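Local coordinates for D-alanyl transferase DltD (Enterococcus faecalis, PDB 6O93), which probably transfers D-alanine in the D-alanylation of lipoteichoic acid, a step of cell wall biogenesis in Gram-positive bacteria, at residues Q126-L131 against K158-T163. Sequence-based numbering, arbitrary orientation.
Sequences QTYQWL and KVLMET
L160 carries most of the meeting between helices 124-132 and 158-168, reaching across with its two methyl branches spread over three residues of the facing helix. Its CD1 presses on CD1 of L131 at 3.2 Å, tighter than ordinary van der Waals contact, and the two leucine side chains cross there at about a right angle. The same CD1 lies 4.3 Å from CG2 of T127, while CD2 meets the Y128 ring at its edge, near the ring plane, 4.4 Å from CE1. With CG anti to the backbone N in L160 (chi1 -179°) but beside it in L131 (chi1 -64°), both side chains, whose CB atoms point toward the facing helix, bring their CD1 methyls together. L131 also faces T163 tip to tip, with its CD1 4.1 Å from CG2 of T163; its other methyl, CD2, lies over one face of the W130 indole, toward its rim.

No hydrogen bond crosses between the segments; the hydroxyls of T127, Y128 and T163 are bonded to other groups. OG1 of T163 turns back to the carbonyl O of V159, 2.9 Å away, approaching from above the carbonyl plane; that oxygen also accepts from the backbone N of T163, and CG2 is left facing L131. Likewise, OG1 of T127 bonds to the carbonyl O of S123. The hydroxyl of Y128 bonds to OD2 of D157, whose OD1 takes the backbone N of L160, so a single carboxylate ties the tyrosine to the start of helix 158-168. F181 of helix 175-195 touches both Y128 and T163, and Y122 packs on T127 and L160.

The axes of segments 126-131 and 158-163 come no closer than 12.1 Å, and their N-to-C directions differ by 43°. This is a loosely spaced, side-chain-mediated apolar helix-helix contact, buried in the helical segment that follows strand 98-102 in sequence and precedes strand 289-294, about 23 Å from the centre of the chain, in the parallel-sheet, SGNH-hydrolase-like DltD fold.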
# COMPACT_ATOMS: atom_id res chain seq x y z
N GLN A 126 -16.84 0.91 3.80
CA GLN A 126 -15.91 1.05 4.92
C GLN A 126 -16.07 2.39 5.63
O GLN A 126 -15.97 2.46 6.86
CB GLN A 126 -14.48 0.87 4.41
CG GLN A 126 -14.22 -0.49 3.77
CD GLN A 126 -12.88 -0.58 3.06
OE1 GLN A 126 -12.11 0.38 3.04
NE2 GLN A 126 -12.60 -1.73 2.47
N THR A 127 -16.34 3.46 4.87
CA THR A 127 -16.52 4.77 5.49
C THR A 127 -17.79 4.81 6.34
O THR A 127 -17.77 5.29 7.47
CB THR A 127 -16.56 5.85 4.41
OG1 THR A 127 -15.36 5.79 3.63
CG2 THR A 127 -16.69 7.23 5.02
N TYR A 128 -18.90 4.29 5.80
CA TYR A 128 -20.14 4.25 6.57
C TYR A 128 -20.01 3.32 7.78
O TYR A 128 -20.51 3.64 8.86
CB TYR A 128 -21.30 3.79 5.68
CG TYR A 128 -21.92 4.89 4.83
CD1 TYR A 128 -21.26 6.08 4.58
CD2 TYR A 128 -23.19 4.72 4.28
CE1 TYR A 128 -21.84 7.07 3.80
CE2 TYR A 128 -23.77 5.70 3.51
CZ TYR A 128 -23.10 6.87 3.28
OH TYR A 128 -23.69 7.85 2.51
N GLN A 129 -19.36 2.17 7.60
CA GLN A 129 -19.15 1.27 8.72
C GLN A 129 -18.36 1.95 9.84
O GLN A 129 -18.69 1.81 11.02
CB GLN A 129 -18.41 0.02 8.25
CG GLN A 129 -18.15 -1.01 9.34
CD GLN A 129 -17.14 -2.06 8.91
OE1 GLN A 129 -16.14 -1.75 8.25
NE2 GLN A 129 -17.39 -3.31 9.29
N TRP A 130 -17.33 2.71 9.47
CA TRP A 130 -16.52 3.41 10.46
C TRP A 130 -17.37 4.37 11.28
O TRP A 130 -17.27 4.40 12.52
CB TRP A 130 -15.38 4.14 9.75
CG TRP A 130 -14.79 5.31 10.49
CD1 TRP A 130 -14.20 5.29 11.72
CD2 TRP A 130 -14.70 6.66 10.03
NE1 TRP A 130 -13.76 6.55 12.06
CE2 TRP A 130 -14.06 7.41 11.03
CE3 TRP A 130 -15.11 7.32 8.86
CZ2 TRP A 130 -13.81 8.78 10.91
CZ3 TRP A 130 -14.87 8.68 8.74
CH2 TRP A 130 -14.23 9.39 9.76
N LEU A 131 -18.24 5.14 10.62
CA LEU A 131 -19.05 6.11 11.35
C LEU A 131 -20.17 5.44 12.13
O LEU A 131 -20.53 5.92 13.22
CB LEU A 131 -19.63 7.14 10.37
CG LEU A 131 -18.60 8.02 9.67
CD1 LEU A 131 -19.24 8.82 8.56
CD2 LEU A 131 -17.92 8.94 10.68
N LYS A 158 -24.22 14.63 1.42
CA LYS A 158 -24.55 15.70 2.36
C LYS A 158 -24.63 15.19 3.79
O LYS A 158 -24.09 15.82 4.71
CB LYS A 158 -25.87 16.36 1.96
CG LYS A 158 -25.85 16.98 0.56
CD LYS A 158 -24.77 18.04 0.42
CE LYS A 158 -24.82 18.71 -0.94
NZ LYS A 158 -23.84 19.84 -1.05
N VAL A 159 -25.30 14.05 4.01
CA VAL A 159 -25.38 13.50 5.36
C VAL A 159 -23.98 13.18 5.88
O VAL A 159 -23.65 13.46 7.04
CB VAL A 159 -26.29 12.26 5.38
CG1 VAL A 159 -26.26 11.60 6.76
CG2 VAL A 159 -27.71 12.65 5.02
N LEU A 160 -23.14 12.60 5.02
CA LEU A 160 -21.76 12.34 5.40
C LEU A 160 -21.04 13.63 5.76
O LEU A 160 -20.39 13.72 6.81
CB LEU A 160 -21.04 11.61 4.26
CG LEU A 160 -19.57 11.24 4.50
CD1 LEU A 160 -19.41 10.46 5.79
CD2 LEU A 160 -19.03 10.45 3.33
N MET A 161 -21.16 14.65 4.91
CA MET A 161 -20.50 15.92 5.18
C MET A 161 -20.97 16.51 6.50
O MET A 161 -20.17 17.05 7.28
CB MET A 161 -20.76 16.90 4.04
CG MET A 161 -19.97 16.60 2.77
SD MET A 161 -18.20 16.86 2.99
CE MET A 161 -18.12 18.65 3.07
N GLU A 162 -22.27 16.42 6.78
CA GLU A 162 -22.79 16.93 8.04
C GLU A 162 -22.24 16.14 9.22
O GLU A 162 -21.91 16.71 10.27
CB GLU A 162 -24.32 16.89 8.02
CG GLU A 162 -24.93 17.86 7.02
CD GLU A 162 -26.43 17.71 6.87
OE1 GLU A 162 -26.96 16.61 7.13
OE2 GLU A 162 -27.08 18.71 6.49
N THR A 163 -22.12 14.82 9.07
CA THR A 163 -21.55 14.00 10.13
C THR A 163 -20.07 14.33 10.35
O THR A 163 -19.62 14.44 11.50
CB THR A 163 -21.72 12.52 9.80
OG1 THR A 163 -23.11 12.23 9.62
CG2 THR A 163 -21.15 11.64 10.91